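Local coordinates for glycoside hydrolase family 31 (Trueperella pyogenes, PDB 5I0F), which probably hydrolyses cycloalternan, a cyclic glucose oligosaccharide, by a retaining mechanism that passes through a covalent glycosyl-enzyme intermediate, at residues W293-N305 with I587-L601. Sequence-based numbering, arbitrary orientation.
Sequences WIFGLWASGNEWN and IMQYHSEFHHHELPL. With GLC (alpha-D-glucopyranose), chain B; BGC (beta-D-glucopyranose), chain C; GLC (alpha-D-glucopyranose), chain D; GLC (alpha-D-glucopyranose), chain E.
Ile587 lays its CG2 methyl over one face of the Trp298 indole, 4.0 Å from the centroid of the five-membered ring; beta-branching holds CG2 there while CD1 reaches Ile294. The indole is steadied by its NE1, which donates to Ile294 O. On the other face of the sheet, Tyr590 spreads its ring over Ala299, whose small side chain admits it: Ala299 CA lies 4.1 Å from the ring centroid. Tyr590 OH meets the edge of Trp304 and bonds to His317 of helix 307-320. The backbones run parallel, Trp298 N donating to Met588 O (2.9 Å) and Tyr590 N to Trp298 O (3.2 Å). Histidine suits position 591 by having two ring nitrogens: ND1 gives a weak, bent bond to Ser300 OG, while NE2 donates to O4 of the beta-glucose and is also hydrogen-bonded to O3. Asn302 N donates to Ser592 O (3.0 Å); its amide sets OD1 against Phe594 and hydrogen-bonds through ND2 to an alpha-glucose O5 and Glu330. Glu303's long chain lets OE1 accept from His595 N (2.8 Å) and His597 N (2.9 Å), on opposite carboxylate faces. Strands 297-300 and 587-590, first and last, close a TIM barrel; the loops after their C-terminal ends carry Asn302, His591, Glu593 and Phe594 of the glycan pockets.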
loop_
_atom_site.group_PDB
_atom_site.type_symbol
_atom_site.label_atom_id
_atom_site.label_comp_id
_atom_site.label_asym_id
_atom_site.label_seq_id
_atom_site.Cartn_x
_atom_site.Cartn_y
_atom_site.Cartn_z
ATOM N N TRP A 293 11.020 -18.431 -11.962
ATOM C CA TRP A 293 9.657 -18.931 -11.700
ATOM C C TRP A 293 8.663 -17.858 -11.251
ATOM O O TRP A 293 7.456 -18.101 -11.337
ATOM C CB TRP A 293 9.634 -20.129 -10.727
ATOM C CG TRP A 293 10.336 -19.953 -9.364
ATOM C CD1 TRP A 293 11.593 -20.393 -9.039
ATOM C CD2 TRP A 293 9.803 -19.357 -8.174
ATOM N NE1 TRP A 293 11.872 -20.098 -7.724
ATOM C CE2 TRP A 293 10.803 -19.447 -7.176
ATOM C CE3 TRP A 293 8.580 -18.758 -7.846
ATOM C CZ2 TRP A 293 10.613 -18.976 -5.879
ATOM C CZ3 TRP A 293 8.393 -18.283 -6.537
ATOM C CH2 TRP A 293 9.413 -18.390 -5.578
ATOM N N ILE A 294 9.128 -16.680 -10.814
ATOM C CA ILE A 294 8.188 -15.594 -10.511
ATOM C C ILE A 294 7.401 -15.107 -11.738
ATOM O O ILE A 294 6.355 -14.488 -11.580
ATOM C CB ILE A 294 8.808 -14.393 -9.757
ATOM C CG1 ILE A 294 9.814 -13.625 -10.606
ATOM C CG2 ILE A 294 9.421 -14.850 -8.429
ATOM C CD1 ILE A 294 10.030 -12.199 -10.175
ATOM N N PHE A 295 7.874 -15.434 -12.948
ATOM C CA PHE A 295 7.274 -14.935 -14.177
ATOM C C PHE A 295 6.211 -15.813 -14.810
ATOM O O PHE A 295 5.633 -15.425 -15.838
ATOM C CB PHE A 295 8.369 -14.618 -15.192
ATOM C CG PHE A 295 9.247 -13.482 -14.772
ATOM C CD1 PHE A 295 8.714 -12.220 -14.581
ATOM C CD2 PHE A 295 10.596 -13.661 -14.604
ATOM C CE1 PHE A 295 9.524 -11.162 -14.198
ATOM C CE2 PHE A 295 11.421 -12.603 -14.221
ATOM C CZ PHE A 295 10.879 -11.362 -14.009
ATOM N N GLY A 296 5.937 -16.983 -14.226
ATOM C CA GLY A 296 4.795 -17.793 -14.682
ATOM C C GLY A 296 3.482 -17.303 -14.067
ATOM O O GLY A 296 3.459 -16.335 -13.322
ATOM N N LEU A 297 2.374 -17.961 -14.370
ATOM C CA LEU A 297 1.092 -17.566 -13.770
ATOM C C LEU A 297 1.052 -17.914 -12.274
ATOM O O LEU A 297 1.426 -19.036 -11.859
ATOM C CB LEU A 297 -0.067 -18.238 -14.507
ATOM C CG LEU A 297 -1.481 -17.955 -13.995
ATOM C CD1 LEU A 297 -1.780 -16.475 -14.050
ATOM C CD2 LEU A 297 -2.482 -18.731 -14.833
ATOM N N TRP A 298 0.614 -16.946 -11.476
ATOM C CA TRP A 298 0.368 -17.144 -10.053
ATOM C C TRP A 298 -1.124 -17.447 -9.848
ATOM O O TRP A 298 -1.974 -16.661 -10.287
ATOM C CB TRP A 298 0.699 -15.894 -9.248
ATOM C CG TRP A 298 2.151 -15.550 -9.134
ATOM C CD1 TRP A 298 3.090 -15.556 -10.127
ATOM C CD2 TRP A 298 2.818 -15.134 -7.949
ATOM N NE1 TRP A 298 4.312 -15.172 -9.631
ATOM C CE2 TRP A 298 4.172 -14.905 -8.289
ATOM C CE3 TRP A 298 2.401 -14.925 -6.633
ATOM C CZ2 TRP A 298 5.124 -14.495 -7.349
ATOM C CZ3 TRP A 298 3.346 -14.501 -5.685
ATOM C CH2 TRP A 298 4.688 -14.282 -6.052
ATOM N N ALA A 299 -1.419 -18.555 -9.176
ATOM C CA ALA A 299 -2.802 -18.938 -8.823
ATOM C C ALA A 299 -3.068 -18.637 -7.347
ATOM O O ALA A 299 -2.248 -18.964 -6.500
ATOM C CB ALA A 299 -2.968 -20.404 -9.065
ATOM N N SER A 300 -4.217 -18.047 -7.037
ATOM C CA SER A 300 -4.569 -17.700 -5.653
ATOM C C SER A 300 -6.097 -17.675 -5.495
ATOM O O SER A 300 -6.838 -17.421 -6.454
ATOM C CB SER A 300 -3.968 -16.347 -5.302
ATOM O OG SER A 300 -4.279 -15.932 -3.974
ATOM N N GLY A 301 -6.542 -17.944 -4.282
ATOM C CA GLY A 301 -7.957 -17.865 -3.939
ATOM C C GLY A 301 -8.114 -18.016 -2.448
ATOM O O GLY A 301 -7.711 -19.040 -1.880
ATOM N N ASN A 302 -8.682 -17.016 -1.783
ATOM C CA ASN A 302 -8.766 -17.088 -0.327
ATOM C C ASN A 302 -9.562 -18.310 0.191
ATOM O O ASN A 302 -9.291 -18.792 1.292
ATOM C CB ASN A 302 -9.315 -15.793 0.277
ATOM C CG ASN A 302 -9.259 -15.809 1.799
ATOM O OD1 ASN A 302 -10.243 -16.187 2.475
ATOM N ND2 ASN A 302 -8.113 -15.468 2.348
ATOM N N GLU A 303 -10.512 -18.824 -0.614
ATOM C CA GLU A 303 -11.344 -19.951 -0.185
ATOM C C GLU A 303 -10.738 -21.316 -0.476
ATOM O O GLU A 303 -11.411 -22.320 -0.305
ATOM C CB GLU A 303 -12.778 -19.811 -0.744
ATOM C CG GLU A 303 -13.415 -18.563 -0.157
ATOM C CD GLU A 303 -14.896 -18.418 -0.403
ATOM O OE1 GLU A 303 -15.495 -17.628 0.348
ATOM O OE2 GLU A 303 -15.456 -19.020 -1.338
ATOM N N TRP A 304 -9.474 -21.358 -0.903
ATOM C CA TRP A 304 -8.755 -22.633 -0.983
ATOM C C TRP A 304 -8.144 -22.869 0.395
ATOM O O TRP A 304 -6.983 -22.533 0.628
ATOM C CB TRP A 304 -7.671 -22.585 -2.036
ATOM C CG TRP A 304 -8.178 -22.261 -3.398
ATOM C CD1 TRP A 304 -9.465 -22.355 -3.860
ATOM C CD2 TRP A 304 -7.390 -21.849 -4.494
ATOM N NE1 TRP A 304 -9.525 -21.977 -5.173
ATOM C CE2 TRP A 304 -8.263 -21.645 -5.588
ATOM C CE3 TRP A 304 -6.023 -21.607 -4.663
ATOM C CZ2 TRP A 304 -7.809 -21.241 -6.839
ATOM C CZ3 TRP A 304 -5.573 -21.192 -5.932
ATOM C CH2 TRP A 304 -6.468 -21.011 -6.985
ATOM N N ASN A 305 -8.947 -23.420 1.297
ATOM C CA ASN A 305 -8.574 -23.498 2.709
ATOM C C ASN A 305 -8.372 -24.924 3.222
ATOM O O ASN A 305 -8.394 -25.162 4.431
ATOM C CB ASN A 305 -9.529 -22.702 3.586
ATOM C CG ASN A 305 -10.882 -23.363 3.764
ATOM O OD1 ASN A 305 -11.359 -24.110 2.902
ATOM N ND2 ASN A 305 -11.518 -23.079 4.892
ATOM N N ILE A 587 4.306 -9.229 -12.916
ATOM C CA ILE A 587 3.760 -10.372 -12.187
ATOM C C ILE A 587 2.316 -10.573 -12.612
ATOM O O ILE A 587 1.500 -9.635 -12.562
ATOM C CB ILE A 587 3.829 -10.192 -10.665
ATOM C CG1 ILE A 587 5.263 -9.855 -10.215
ATOM C CG2 ILE A 587 3.275 -11.404 -9.941
ATOM C CD1 ILE A 587 6.281 -10.927 -10.477
ATOM N N MET A 588 2.038 -11.788 -13.077
ATOM C CA MET A 588 0.733 -12.180 -13.607
ATOM C C MET A 588 0.052 -13.104 -12.598
ATOM O O MET A 588 0.553 -14.205 -12.322
ATOM C CB MET A 588 0.918 -12.890 -14.953
ATOM C CG MET A 588 -0.391 -13.315 -15.591
ATOM S SD MET A 588 -0.091 -14.352 -17.037
ATOM C CE MET A 588 -1.766 -14.425 -17.671
ATOM N N GLN A 589 -1.092 -12.680 -12.068
ATOM C CA GLN A 589 -1.722 -13.358 -10.951
ATOM C C GLN A 589 -3.221 -13.146 -10.916
ATOM O O GLN A 589 -3.696 -12.012 -11.073
ATOM C CB GLN A 589 -1.114 -12.808 -9.647
ATOM C CG GLN A 589 -1.643 -13.402 -8.341
ATOM C CD GLN A 589 -2.381 -12.421 -7.423
ATOM O OE1 GLN A 589 -2.465 -12.639 -6.215
ATOM N NE2 GLN A 589 -2.915 -11.338 -7.989
ATOM N N TYR A 590 -3.962 -14.216 -10.661
ATOM C CA TYR A 590 -5.406 -14.099 -10.352
ATOM C C TYR A 590 -5.638 -14.413 -8.873
ATOM O O TYR A 590 -4.886 -15.165 -8.264
ATOM C CB TYR A 590 -6.271 -14.952 -11.285
ATOM C CG TYR A 590 -6.221 -16.455 -11.048
ATOM C CD1 TYR A 590 -6.961 -17.042 -10.015
ATOM C CD2 TYR A 590 -5.468 -17.295 -11.888
ATOM C CE1 TYR A 590 -6.926 -18.421 -9.807
ATOM C CE2 TYR A 590 -5.436 -18.669 -11.693
ATOM C CZ TYR A 590 -6.159 -19.233 -10.660
ATOM O OH TYR A 590 -6.124 -20.596 -10.477
ATOM N N HIS A 591 -6.698 -13.835 -8.321
ATOM C CA HIS A 591 -6.984 -13.909 -6.886
ATOM C C HIS A 591 -8.470 -13.659 -6.623
ATOM O O HIS A 591 -9.157 -13.033 -7.428
ATOM C CB HIS A 591 -6.086 -12.897 -6.147
ATOM C CG HIS A 591 -6.237 -12.885 -4.654
ATOM N ND1 HIS A 591 -6.255 -14.032 -3.893
ATOM C CD2 HIS A 591 -6.307 -11.854 -3.775
ATOM C CE1 HIS A 591 -6.409 -13.708 -2.616
ATOM N NE2 HIS A 591 -6.432 -12.388 -2.517
ATOM N N SER A 592 -8.956 -14.150 -5.497
ATOM C CA SER A 592 -10.329 -13.894 -5.062
ATOM C C SER A 592 -10.447 -13.677 -3.554
ATOM O O SER A 592 -9.824 -14.375 -2.733
ATOM C CB SER A 592 -11.255 -15.037 -5.473
ATOM O OG SER A 592 -10.846 -16.288 -4.927
ATOM N N GLU A 593 -11.289 -12.723 -3.209
ATOM C CA GLU A 593 -11.541 -12.366 -1.817
ATOM C C GLU A 593 -12.413 -13.406 -1.105
ATOM O O GLU A 593 -13.262 -14.047 -1.717
ATOM C CB GLU A 593 -12.246 -10.997 -1.786
ATOM C CG GLU A 593 -12.411 -10.385 -0.396
ATOM C CD GLU A 593 -12.998 -8.983 -0.455
ATOM O OE1 GLU A 593 -13.930 -8.750 -1.236
ATOM O OE2 GLU A 593 -12.523 -8.100 0.286
ATOM N N PHE A 594 -12.202 -13.526 0.204
ATOM C CA PHE A 594 -13.030 -14.307 1.122
ATOM C C PHE A 594 -14.497 -13.936 0.952
ATOM O O PHE A 594 -14.819 -12.756 0.843
ATOM C CB PHE A 594 -12.632 -14.006 2.579
ATOM C CG PHE A 594 -13.318 -14.873 3.603
ATOM C CD1 PHE A 594 -13.194 -16.262 3.572
ATOM C CD2 PHE A 594 -14.044 -14.291 4.640
ATOM C CE1 PHE A 594 -13.818 -17.063 4.523
ATOM C CE2 PHE A 594 -14.664 -15.086 5.607
ATOM C CZ PHE A 594 -14.542 -16.468 5.555
ATOM N N HIS A 595 -15.355 -14.948 0.965
ATOM C CA HIS A 595 -16.813 -14.807 0.769
ATOM C C HIS A 595 -17.593 -15.794 1.689
ATOM O O HIS A 595 -18.722 -16.211 1.370
ATOM C CB HIS A 595 -17.064 -15.045 -0.723
ATOM C CG HIS A 595 -18.488 -14.912 -1.157
ATOM N ND1 HIS A 595 -19.102 -15.861 -1.951
ATOM C CD2 HIS A 595 -19.407 -13.942 -0.939
ATOM C CE1 HIS A 595 -20.339 -15.477 -2.200
ATOM N NE2 HIS A 595 -20.553 -14.325 -1.587
ATOM N N HIS A 596 -16.992 -16.155 2.837
ATOM C CA HIS A 596 -17.594 -17.066 3.827
ATOM C C HIS A 596 -18.026 -18.413 3.244
ATOM O O HIS A 596 -18.964 -19.035 3.735
ATOM C CB HIS A 596 -18.783 -16.368 4.545
ATOM C CG HIS A 596 -18.388 -15.164 5.337
ATOM N ND1 HIS A 596 -18.022 -15.237 6.667
ATOM C CD2 HIS A 596 -18.295 -13.858 4.994
ATOM C CE1 HIS A 596 -17.710 -14.031 7.105
ATOM N NE2 HIS A 596 -17.864 -13.177 6.108
ATOM N N HIS A 597 -17.330 -18.864 2.195
ATOM C CA HIS A 597 -17.691 -20.061 1.444
ATOM C C HIS A 597 -19.184 -20.115 1.059
ATOM O O HIS A 597 -19.785 -21.183 1.027
ATOM C CB HIS A 597 -17.248 -21.312 2.218
ATOM C CG HIS A 597 -15.763 -21.404 2.358
ATOM N ND1 HIS A 597 -15.014 -22.389 1.748
ATOM C CD2 HIS A 597 -14.881 -20.592 2.989
ATOM C CE1 HIS A 597 -13.736 -22.187 2.014
ATOM N NE2 HIS A 597 -13.629 -21.100 2.757
ATOM N N GLU A 598 -19.747 -18.948 0.750
ATOM C CA GLU A 598 -21.128 -18.836 0.290
ATOM C C GLU A 598 -21.226 -19.209 -1.172
ATOM O O GLU A 598 -20.217 -19.391 -1.864
ATOM C CB GLU A 598 -21.661 -17.408 0.518
ATOM C CG GLU A 598 -21.926 -17.128 1.984
ATOM C CD GLU A 598 -22.046 -15.667 2.342
ATOM O OE1 GLU A 598 -22.191 -14.809 1.438
ATOM O OE2 GLU A 598 -22.024 -15.384 3.568
ATOM N N LEU A 599 -22.454 -19.350 -1.642
ATOM C CA LEU A 599 -22.702 -19.640 -3.042
ATOM C C LEU A 599 -23.008 -18.337 -3.780
ATOM O O LEU A 599 -23.572 -17.423 -3.162
ATOM C CB LEU A 599 -23.887 -20.593 -3.163
ATOM C CG LEU A 599 -23.719 -21.935 -2.447
ATOM C CD1 LEU A 599 -25.002 -22.747 -2.596
ATOM C CD2 LEU A 599 -22.520 -22.697 -3.003
ATOM N N PRO A 600 -22.667 -18.206 -5.066
ATOM C CA PRO A 600 -21.872 -19.149 -5.849
ATOM C C PRO A 600 -20.381 -18.950 -5.584
ATOM O O PRO A 600 -19.991 -17.977 -4.930
ATOM C CB PRO A 600 -22.190 -18.733 -7.281
ATOM C CG PRO A 600 -22.351 -17.231 -7.184
ATOM C CD PRO A 600 -23.017 -17.004 -5.853
ATOM N N LEU A 601 -19.567 -19.870 -6.082
ATOM C CA LEU A 601 -18.107 -19.800 -5.951
ATOM C C LEU A 601 -17.587 -18.520 -6.581
ATOM O O LEU A 601 -18.016 -18.143 -7.672
ATOM C CB LEU A 601 -17.444 -21.014 -6.630
ATOM C CG LEU A 601 -15.955 -21.309 -6.392
ATOM C CD1 LEU A 601 -15.680 -21.461 -4.897
ATOM C CD2 LEU A 601 -15.553 -22.576 -7.151
HETATM C C1 GLC B . -15.470 -7.135 3.815
HETATM C C2 GLC B . -15.659 -8.113 2.660
HETATM C C3 GLC B . -15.171 -9.506 3.053
HETATM C C4 GLC B . -13.728 -9.459 3.560
HETATM C C5 GLC B . -13.648 -8.459 4.723
HETATM C C6 GLC B . -12.271 -8.291 5.373
HETATM O O1 GLC B . -16.333 -7.495 4.902
HETATM O O2 GLC B . -17.046 -8.167 2.298
HETATM O O3 GLC B . -15.302 -10.367 1.919
HETATM O O4 GLC B . -13.293 -10.751 3.999
HETATM O O5 GLC B . -14.112 -7.174 4.257
HETATM O O6 GLC B . -11.181 -8.301 4.431
HETATM C C2 BGC C . -5.194 -8.746 0.930
HETATM C C3 BGC C . -6.086 -9.728 0.149
HETATM C C4 BGC C . -6.262 -11.004 0.967
HETATM C C5 BGC C . -6.803 -10.690 2.370
HETATM C C6 BGC C . -6.769 -11.957 3.214
HETATM C C1 BGC C . -4.951 -9.000 2.440
HETATM O O2 BGC C . -5.059 -7.397 0.439
HETATM O O3 BGC C . -5.514 -10.005 -1.132
HETATM O O4 BGC C . -7.151 -11.914 0.291
HETATM O O5 BGC C . -6.080 -9.639 3.062
HETATM O O6 BGC C . -7.468 -11.763 4.447
HETATM C C1 GLC D . -8.476 -12.757 4.688
HETATM C C2 GLC D . -9.331 -12.357 5.902
HETATM C C3 GLC D . -8.570 -12.548 7.209
HETATM C C4 GLC D . -7.967 -13.947 7.269
HETATM C C5 GLC D . -7.084 -14.182 6.046
HETATM C C6 GLC D . -6.440 -15.565 6.037
HETATM O O2 GLC D . -9.746 -10.990 5.798
HETATM O O3 GLC D . -9.446 -12.323 8.323
HETATM O O4 GLC D . -7.195 -14.082 8.473
HETATM O O5 GLC D . -7.887 -14.048 4.869
HETATM O O6 GLC D . -7.438 -16.574 5.940
HETATM C C1 GLC E . -11.135 -7.137 3.574
HETATM C C2 GLC E . -10.073 -7.370 2.496
HETATM C C3 GLC E . -8.674 -7.296 3.095
HETATM C C4 GLC E . -8.486 -5.950 3.776
HETATM C C5 GLC E . -9.565 -5.826 4.856
HETATM C C6 GLC E . -9.479 -4.527 5.640
HETATM O O2 GLC E . -10.301 -8.637 1.870
HETATM O O3 GLC E . -7.700 -7.466 2.053
HETATM O O4 GLC E . -7.158 -5.850 4.330
HETATM O O5 GLC E . -10.879 -5.916 4.273
HETATM O O6 GLC E . -9.884 -3.396 4.853
HETATM O O HOH W 1 4.296 -13.712 -13.235
HETATM O O HOH W 2 -9.558 -17.392 -7.112
HETATM O O HOH W 3 -2.189 -13.935 -3.814
HETATM O O HOH W 4 -11.156 -19.698 3.293
HETATM O O HOH W 5 -17.664 -18.196 -2.753
#